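Local atomic coordinates of MlnE (Bacillus amyloliquefaciens subsp. plantarum, PDB entry 5D2E), a protein that probably reduces the keto group of polyketide intermediates with NADPH, acting as the N-terminal B-type ketoreductase region of a macrolactin assembly-line polypeptide. Residues Gln147-Lys150 with Ser151-Leu155; Thr373-Ser376 with Ile377-Val380; Tyr70-Met73 with Lys74-Leu77. One frame throughout, in Å; residues are numbered along the deposited sequence.

Interaction 1: Gln147-Lys150 with Ser151-Leu155; sequences QLNK and SLYSL
Asn149 approaches the phenol ring of Tyr153 obliquely, its OD1 3.5 Å from CD2 and its amide plane turned 59° from the ring; Leu148 CB lies 4.0 Å from the same CD2, and Leu152 CD2 covers the centre of one ring face. Tyr153 also receives a cation-pi contact from Lys374 of helix 374-381. Asn149, Tyr153 and the two leucines belong to helix 141-164, the helical part of the beta-alpha-beta unit between strands 127-133 and 171-180 in the Rossmann-like structural subdomain. The helix widens here into a pi-type turn. Leu148 O is gripped twice, by Tyr153 N at 3.0 Å and by Ser151 N at 3.1 Å, the two donors arriving from opposite faces of the carbonyl plane. Leu148 and Leu152 run side by side, CD2 to CD2 at 4.1 Å. Beyond the turn, Ser154 OG is hydrogen-bonded to Tyr111 of helix 108-120 and His130 of strand 127-133. The Ser151 hydroxyl, lodged between its own backbone N and carbonyl carbon (chi1 54°), turns back along the helix: OG donates to Gln147 O at 2.7 Å, standing 38° out of that carbonyl's plane.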
loop_
_atom_site.group_PDB
_atom_site.type_symbol
_atom_site.label_atom_id
_atom_site.label_comp_id
_atom_site.label_asym_id
_atom_site.label_seq_id
_atom_site.Cartn_x
_atom_site.Cartn_y
_atom_site.Cartn_z
ATOM N N GLN A 147 -9.520 -2.006 -11.891
ATOM C CA GLN A 147 -8.274 -1.263 -11.629
ATOM C C GLN A 147 -7.117 -2.243 -11.299
ATOM O O GLN A 147 -6.007 -2.099 -11.788
ATOM C CB GLN A 147 -8.430 -0.230 -10.550
ATOM C CG GLN A 147 -9.354 0.964 -10.933
ATOM C CD GLN A 147 -9.065 2.159 -10.072
ATOM O OE1 GLN A 147 -8.771 2.009 -8.864
ATOM N NE2 GLN A 147 -9.017 3.313 -10.679
ATOM N N LEU A 148 -7.421 -3.275 -10.515
ATOM C CA LEU A 148 -6.387 -4.257 -10.143
ATOM C C LEU A 148 -5.931 -5.010 -11.381
ATOM O O LEU A 148 -4.708 -5.231 -11.587
ATOM C CB LEU A 148 -6.918 -5.193 -9.084
ATOM C CG LEU A 148 -7.116 -4.567 -7.693
ATOM C CD1 LEU A 148 -8.074 -5.439 -6.882
ATOM C CD2 LEU A 148 -5.766 -4.456 -7.001
ATOM N N ASN A 149 -6.862 -5.350 -12.262
ATOM C CA ASN A 149 -6.414 -5.997 -13.530
ATOM C C ASN A 149 -5.536 -5.142 -14.427
ATOM O O ASN A 149 -4.621 -5.659 -15.056
ATOM C CB ASN A 149 -7.597 -6.551 -14.298
ATOM C CG ASN A 149 -8.112 -7.785 -13.652
ATOM O OD1 ASN A 149 -7.408 -8.439 -12.875
ATOM N ND2 ASN A 149 -9.353 -8.102 -13.911
ATOM N N LYS A 150 -5.790 -3.837 -14.441
ATOM C CA LYS A 150 -4.991 -2.905 -15.206
ATOM C C LYS A 150 -3.652 -2.620 -14.600
ATOM O O LYS A 150 -2.795 -2.067 -15.275
ATOM C CB LYS A 150 -5.766 -1.608 -15.379
ATOM C CG LYS A 150 -6.984 -1.699 -16.360
ATOM C CD LYS A 150 -7.790 -0.391 -16.238
ATOM C CE LYS A 150 -8.692 0.040 -17.378
ATOM N NZ LYS A 150 -9.713 -0.981 -17.652
ATOM N N SER A 151 -3.424 -3.001 -13.344
ATOM C CA SER A 151 -2.252 -2.529 -12.653
ATOM C C SER A 151 -1.516 -3.734 -12.047
ATOM O O SER A 151 -0.716 -4.370 -12.715
ATOM C CB SER A 151 -2.596 -1.463 -11.601
ATOM O OG SER A 151 -3.614 -1.882 -10.660
ATOM N N LEU A 152 -1.846 -4.094 -10.819
ATOM C CA LEU A 152 -1.193 -5.211 -10.109
ATOM C C LEU A 152 -1.169 -6.505 -10.876
ATOM O O LEU A 152 -0.088 -7.100 -11.075
ATOM C CB LEU A 152 -1.894 -5.433 -8.746
ATOM C CG LEU A 152 -1.454 -6.684 -7.938
ATOM C CD1 LEU A 152 -0.015 -6.494 -7.483
ATOM C CD2 LEU A 152 -2.460 -6.921 -6.811
ATOM N N TYR A 153 -2.317 -6.950 -11.370
ATOM C CA TYR A 153 -2.322 -8.231 -12.013
ATOM C C TYR A 153 -1.629 -8.244 -13.391
ATOM O O TYR A 153 -0.903 -9.178 -13.707
ATOM C CB TYR A 153 -3.702 -8.859 -12.052
ATOM C CG TYR A 153 -4.210 -9.279 -10.665
ATOM C CD1 TYR A 153 -3.591 -10.286 -9.955
ATOM C CD2 TYR A 153 -5.306 -8.686 -10.092
ATOM C CE1 TYR A 153 -4.049 -10.667 -8.671
ATOM C CE2 TYR A 153 -5.766 -9.049 -8.817
ATOM C CZ TYR A 153 -5.155 -10.042 -8.127
ATOM O OH TYR A 153 -5.635 -10.358 -6.893
ATOM N N SER A 154 -1.808 -7.193 -14.162
ATOM C CA SER A 154 -1.178 -7.111 -15.458
ATOM C C SER A 154 0.339 -7.105 -15.241
ATOM O O SER A 154 1.111 -7.770 -15.935
ATOM C CB SER A 154 -1.581 -5.788 -16.165
ATOM O OG SER A 154 -0.716 -5.678 -17.325
ATOM N N LEU A 155 0.789 -6.350 -14.268
ATOM C CA LEU A 155 2.228 -6.294 -13.972
ATOM C C LEU A 155 2.766 -7.614 -13.455
ATOM O O LEU A 155 3.876 -7.977 -13.787
ATOM C CB LEU A 155 2.548 -5.158 -12.983
ATOM C CG LEU A 155 2.562 -3.711 -13.534
ATOM C CD1 LEU A 155 2.582 -2.771 -12.363
ATOM C CD2 LEU A 155 3.690 -3.404 -14.541
#

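Interaction 2: Thr373-Ser376 with Ile377-Val380; sequences TKES and IEEV
Lys374 and Glu378, one helical turn apart, are brought together by complementary torsions. The lysine sets CG opposite its backbone N (chi1 -174°), runs out nearly straight, and turns only about its CD-CE bond (chi4 -69°), which swings NZ back to the glutamate; Glu378 places CG beside its own N and then extends to meet it. The resulting salt bridge joins Lys374 NZ to Glu378 OE2 at 3.0 Å, reaching the carboxylate on its anti side and 31° out of its plane. The other oxygen is also engaged: a water donates to Glu378 OE1 at 2.8 Å and to Glu375 O at 3.0 Å, so that this backbone carbonyl accepts from both the water and Glu379 N. Glu375 points the same way as Glu378, but the two carboxylates stay apart, their planes steeply turned against each other, and the lysine probably offsets the charge of Glu378.

These residues form the first turns of helix 374-381, which follows strand 356-359 in the chain of the Rossmann-fold KR domain. Thr373 is its N-cap, OG1 accepting from Ser376 N at 3.1 Å, while Thr373 O takes the first regular helical bond from Ile377 N. Two lysines of the preceding loop hold other polar ends: Ser376 OG is hydrogen-bonded to Lys372, and Glu379 forms a salt bridge with Lys365. The buried side carries Ile377, whose CG1 lies 3.5 Å from Thr373 O and whose side chain packs on helix 141-164, where Phe156 is among its partners. One turn further on, Val380 CG2 rests 3.4 Å from Ser376 O, and its side chain touches Asp420 and the NADP-binding Tyr421.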
loop_
_atom_site.group_PDB
_atom_site.type_symbol
_atom_site.label_atom_id
_atom_site.label_comp_id
_atom_site.label_asym_id
_atom_site.label_seq_id
_atom_site.Cartn_x
_atom_site.Cartn_y
_atom_site.Cartn_z
ATOM N N THR A 373 1.427 -17.258 -7.357
ATOM C CA THR A 373 0.278 -17.466 -8.231
ATOM C C THR A 373 -0.707 -16.380 -8.020
ATOM O O THR A 373 -0.734 -15.710 -6.982
ATOM C CB THR A 373 -0.454 -18.762 -7.903
ATOM O OG1 THR A 373 -1.064 -18.661 -6.612
ATOM C CG2 THR A 373 0.450 -19.960 -7.968
ATOM N N LYS A 374 -1.573 -16.220 -8.998
ATOM C CA LYS A 374 -2.584 -15.214 -8.951
ATOM C C LYS A 374 -3.472 -15.407 -7.757
ATOM O O LYS A 374 -3.848 -14.424 -7.116
ATOM C CB LYS A 374 -3.422 -15.288 -10.213
ATOM C CG LYS A 374 -4.436 -14.193 -10.355
ATOM C CD LYS A 374 -5.384 -14.533 -11.514
ATOM C CE LYS A 374 -6.036 -13.257 -12.038
ATOM N NZ LYS A 374 -7.004 -12.674 -11.061
ATOM N N GLU A 375 -3.808 -16.662 -7.459
ATOM C CA GLU A 375 -4.624 -16.982 -6.314
ATOM C C GLU A 375 -4.032 -16.593 -4.980
ATOM O O GLU A 375 -4.752 -16.182 -4.091
ATOM C CB GLU A 375 -4.959 -18.480 -6.298
ATOM C CG GLU A 375 -5.986 -18.800 -7.403
ATOM C CD GLU A 375 -5.378 -18.973 -8.801
ATOM O OE1 GLU A 375 -4.127 -19.146 -8.945
ATOM O OE2 GLU A 375 -6.166 -18.897 -9.764
ATOM N N SER A 376 -2.734 -16.761 -4.833
ATOM C CA SER A 376 -2.045 -16.370 -3.652
ATOM C C SER A 376 -2.079 -14.856 -3.441
ATOM O O SER A 376 -2.293 -14.375 -2.325
ATOM C CB SER A 376 -0.612 -16.841 -3.782
ATOM O OG SER A 376 0.079 -16.480 -2.635
ATOM N N ILE A 377 -1.840 -14.117 -4.516
ATOM C CA ILE A 377 -1.964 -12.633 -4.501
ATOM C C ILE A 377 -3.390 -12.248 -4.069
ATOM O O ILE A 377 -3.530 -11.436 -3.128
ATOM C CB ILE A 377 -1.630 -12.029 -5.860
ATOM C CG1 ILE A 377 -0.177 -12.356 -6.195
ATOM C CG2 ILE A 377 -1.880 -10.537 -5.825
ATOM C CD1 ILE A 377 0.227 -11.997 -7.609
ATOM N N GLU A 378 -4.417 -12.838 -4.686
ATOM C CA GLU A 378 -5.825 -12.544 -4.326
ATOM C C GLU A 378 -6.087 -12.724 -2.847
ATOM O O GLU A 378 -6.770 -11.902 -2.233
ATOM C CB GLU A 378 -6.851 -13.395 -5.072
ATOM C CG GLU A 378 -6.828 -13.211 -6.574
ATOM C CD GLU A 378 -7.604 -14.266 -7.395
ATOM O OE1 GLU A 378 -7.820 -15.421 -6.969
ATOM O OE2 GLU A 378 -8.007 -13.891 -8.510
ATOM N N GLU A 379 -5.543 -13.812 -2.289
ATOM C CA GLU A 379 -5.659 -14.062 -0.858
ATOM C C GLU A 379 -4.995 -13.052 0.002
ATOM O O GLU A 379 -5.565 -12.626 0.993
ATOM C CB GLU A 379 -5.075 -15.443 -0.487
ATOM C CG GLU A 379 -5.956 -16.555 -0.993
ATOM C CD GLU A 379 -5.329 -17.888 -0.584
ATOM O OE1 GLU A 379 -5.232 -18.129 0.641
ATOM O OE2 GLU A 379 -4.836 -18.575 -1.460
ATOM N N VAL A 380 -3.771 -12.690 -0.315
ATOM C CA VAL A 380 -3.037 -11.723 0.511
ATOM C C VAL A 380 -3.675 -10.343 0.471
ATOM O O VAL A 380 -3.700 -9.650 1.490
ATOM C CB VAL A 380 -1.580 -11.673 0.083
ATOM C CG1 VAL A 380 -0.858 -10.465 0.626
ATOM C CG2 VAL A 380 -0.886 -12.965 0.455
HETATM O O HOH W 1 -7.726 -16.650 -4.446
#

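Interaction 3: Tyr70-Met73 with Lys74-Leu77; sequences YTVM and KRQL
Four successive backbone bonds, from Lys74 N to Tyr70 O at 2.8 Å through to Leu77 N to Met73 O at 3.0 Å, make 70-76 a short regular helix that ends as Leu77 leaves helical geometry. Across its first turn, Lys74 lies over one face of the Tyr70 ring. The tyrosine sets its ring opposite its own backbone N (chi1 178°), alongside the helix, and the lysine chain, bent at both its second and third torsions, folds over it. Lys74 CG makes a CH-pi contact 3.6 Å from the ring centroid, 21° off the normal, and CD follows at 3.5 Å from Tyr70 OH, so it is the aliphatic part of the lysine that does the touching. Arg100, through a cation-pi contact, and Tyr86, edge-to-face, also meet this ring.

Arg75 behaves differently: its chain bends at a nearly eclipsed third torsion (chi3 -19°), bringing NH2 to 3.3 Å from Thr71 CG2, with Thr71 O standing over one side of the guanidinium plane. On the buried side, Met73 reaches Phe62, Phe84 and Ala226, while Leu77 curls back until its CG is 3.4 Å from Met73 O and packs on Ile60 and Phe84. The amide of Gln76 turns away to be held by Ser230 and Gln223 of helix 222-233. Amphipathic packing of this kind suits the helix of a beta-alpha-beta crossover, here between the parallel strands 60-64 and 84-89 of the Rossmann-like structural subdomain.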
loop_
_atom_site.group_PDB
_atom_site.type_symbol
_atom_site.label_atom_id
_atom_site.label_comp_id
_atom_site.label_asym_id
_atom_site.label_seq_id
_atom_site.Cartn_x
_atom_site.Cartn_y
_atom_site.Cartn_z
ATOM N N TYR A 70 -0.194 6.046 -29.756
ATOM C CA TYR A 70 0.682 5.527 -30.816
ATOM C C TYR A 70 1.345 6.658 -31.632
ATOM O O TYR A 70 2.600 6.767 -31.727
ATOM C CB TYR A 70 -0.065 4.533 -31.717
ATOM C CG TYR A 70 0.834 4.040 -32.831
ATOM C CD1 TYR A 70 1.798 3.053 -32.594
ATOM C CD2 TYR A 70 0.737 4.581 -34.104
ATOM C CE1 TYR A 70 2.644 2.602 -33.601
ATOM C CE2 TYR A 70 1.578 4.155 -35.120
ATOM C CZ TYR A 70 2.518 3.159 -34.853
ATOM O OH TYR A 70 3.337 2.754 -35.853
ATOM N N THR A 71 0.520 7.538 -32.191
ATOM C CA THR A 71 1.045 8.676 -33.045
ATOM C C THR A 71 1.985 9.571 -32.344
ATOM O O THR A 71 3.048 9.920 -32.870
ATOM C CB THR A 71 -0.114 9.563 -33.484
ATOM O OG1 THR A 71 -1.008 8.717 -34.193
ATOM C CG2 THR A 71 0.388 10.691 -34.401
ATOM N N VAL A 72 1.636 9.943 -31.091
ATOM C CA VAL A 72 2.479 10.878 -30.426
ATOM C C VAL A 72 3.807 10.243 -30.139
ATOM O O VAL A 72 4.834 10.912 -30.112
ATOM C CB VAL A 72 1.836 11.490 -29.117
ATOM C CG1 VAL A 72 1.833 10.461 -27.975
ATOM C CG2 VAL A 72 2.655 12.658 -28.662
ATOM N N MET A 73 3.802 8.946 -29.828
ATOM C CA MET A 73 5.057 8.312 -29.478
ATOM C C MET A 73 5.870 8.079 -30.754
ATOM O O MET A 73 7.086 8.228 -30.747
ATOM C CB MET A 73 4.833 6.970 -28.752
ATOM C CG MET A 73 4.328 7.041 -27.314
ATOM S SD MET A 73 5.362 8.056 -26.302
ATOM C CE MET A 73 6.892 7.195 -26.253
ATOM N N LYS A 74 5.223 7.699 -31.858
ATOM C CA LYS A 74 5.999 7.635 -33.160
ATOM C C LYS A 74 6.677 8.984 -33.518
ATOM O O LYS A 74 7.906 9.042 -33.848
ATOM C CB LYS A 74 5.066 7.239 -34.315
ATOM C CG LYS A 74 4.486 5.867 -34.184
ATOM C CD LYS A 74 5.571 4.759 -34.129
ATOM C CE LYS A 74 6.339 4.622 -35.456
ATOM N NZ LYS A 74 7.398 3.603 -35.307
ATOM N N ARG A 75 5.912 10.062 -33.332
ATOM C CA ARG A 75 6.485 11.403 -33.547
ATOM C C ARG A 75 7.601 11.713 -32.600
ATOM O O ARG A 75 8.674 12.194 -32.986
ATOM C CB ARG A 75 5.432 12.478 -33.517
ATOM C CG ARG A 75 6.027 13.827 -33.920
ATOM C CD ARG A 75 4.975 14.905 -34.200
ATOM N NE ARG A 75 3.641 14.340 -34.468
ATOM C CZ ARG A 75 2.634 14.338 -33.597
ATOM N NH1 ARG A 75 2.795 14.896 -32.399
ATOM N NH2 ARG A 75 1.461 13.792 -33.927
ATOM N N GLN A 76 7.428 11.322 -31.347
ATOM C CA GLN A 76 8.461 11.593 -30.369
ATOM C C GLN A 76 9.788 10.881 -30.696
ATOM O O GLN A 76 10.889 11.385 -30.429
ATOM C CB GLN A 76 7.934 11.152 -28.976
ATOM C CG GLN A 76 8.868 11.566 -27.860
ATOM C CD GLN A 76 8.613 12.974 -27.369
ATOM O OE1 GLN A 76 7.926 13.734 -28.027
ATOM N NE2 GLN A 76 9.098 13.294 -26.152
ATOM N N LEU A 77 9.670 9.690 -31.273
ATOM C CA LEU A 77 10.821 8.821 -31.532
ATOM C C LEU A 77 11.334 8.944 -32.969
ATOM O O LEU A 77 12.189 8.121 -33.398
ATOM C CB LEU A 77 10.407 7.370 -31.265
ATOM C CG LEU A 77 10.089 7.072 -29.815
ATOM C CD1 LEU A 77 9.418 5.721 -29.723
ATOM C CD2 LEU A 77 11.354 7.160 -28.991
#

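Overall arrangement
Along the chain the order is interaction 3, interaction 1, interaction 2. The first two belong to the same structural subdomain, on helices 70-76 and 141-164, with centres about 25 Å apart and no touch between them. Interaction 2 lies on helix 374-381 of the NADP-binding KR domain, yet its centre is only about 13 Å from that of interaction 1. The two meet directly: Tyr153 CE1 approaches Ile377 CG2 at 3.6 Å, and Leu152 CD2 approaches it at 3.8 Å. Helices 141-164 and 374-381 therefore join the two Rossmann-like halves near the cofactor-binding region, whereas interaction 3, about 37 Å from interaction 2 between centres, belongs to the periphery.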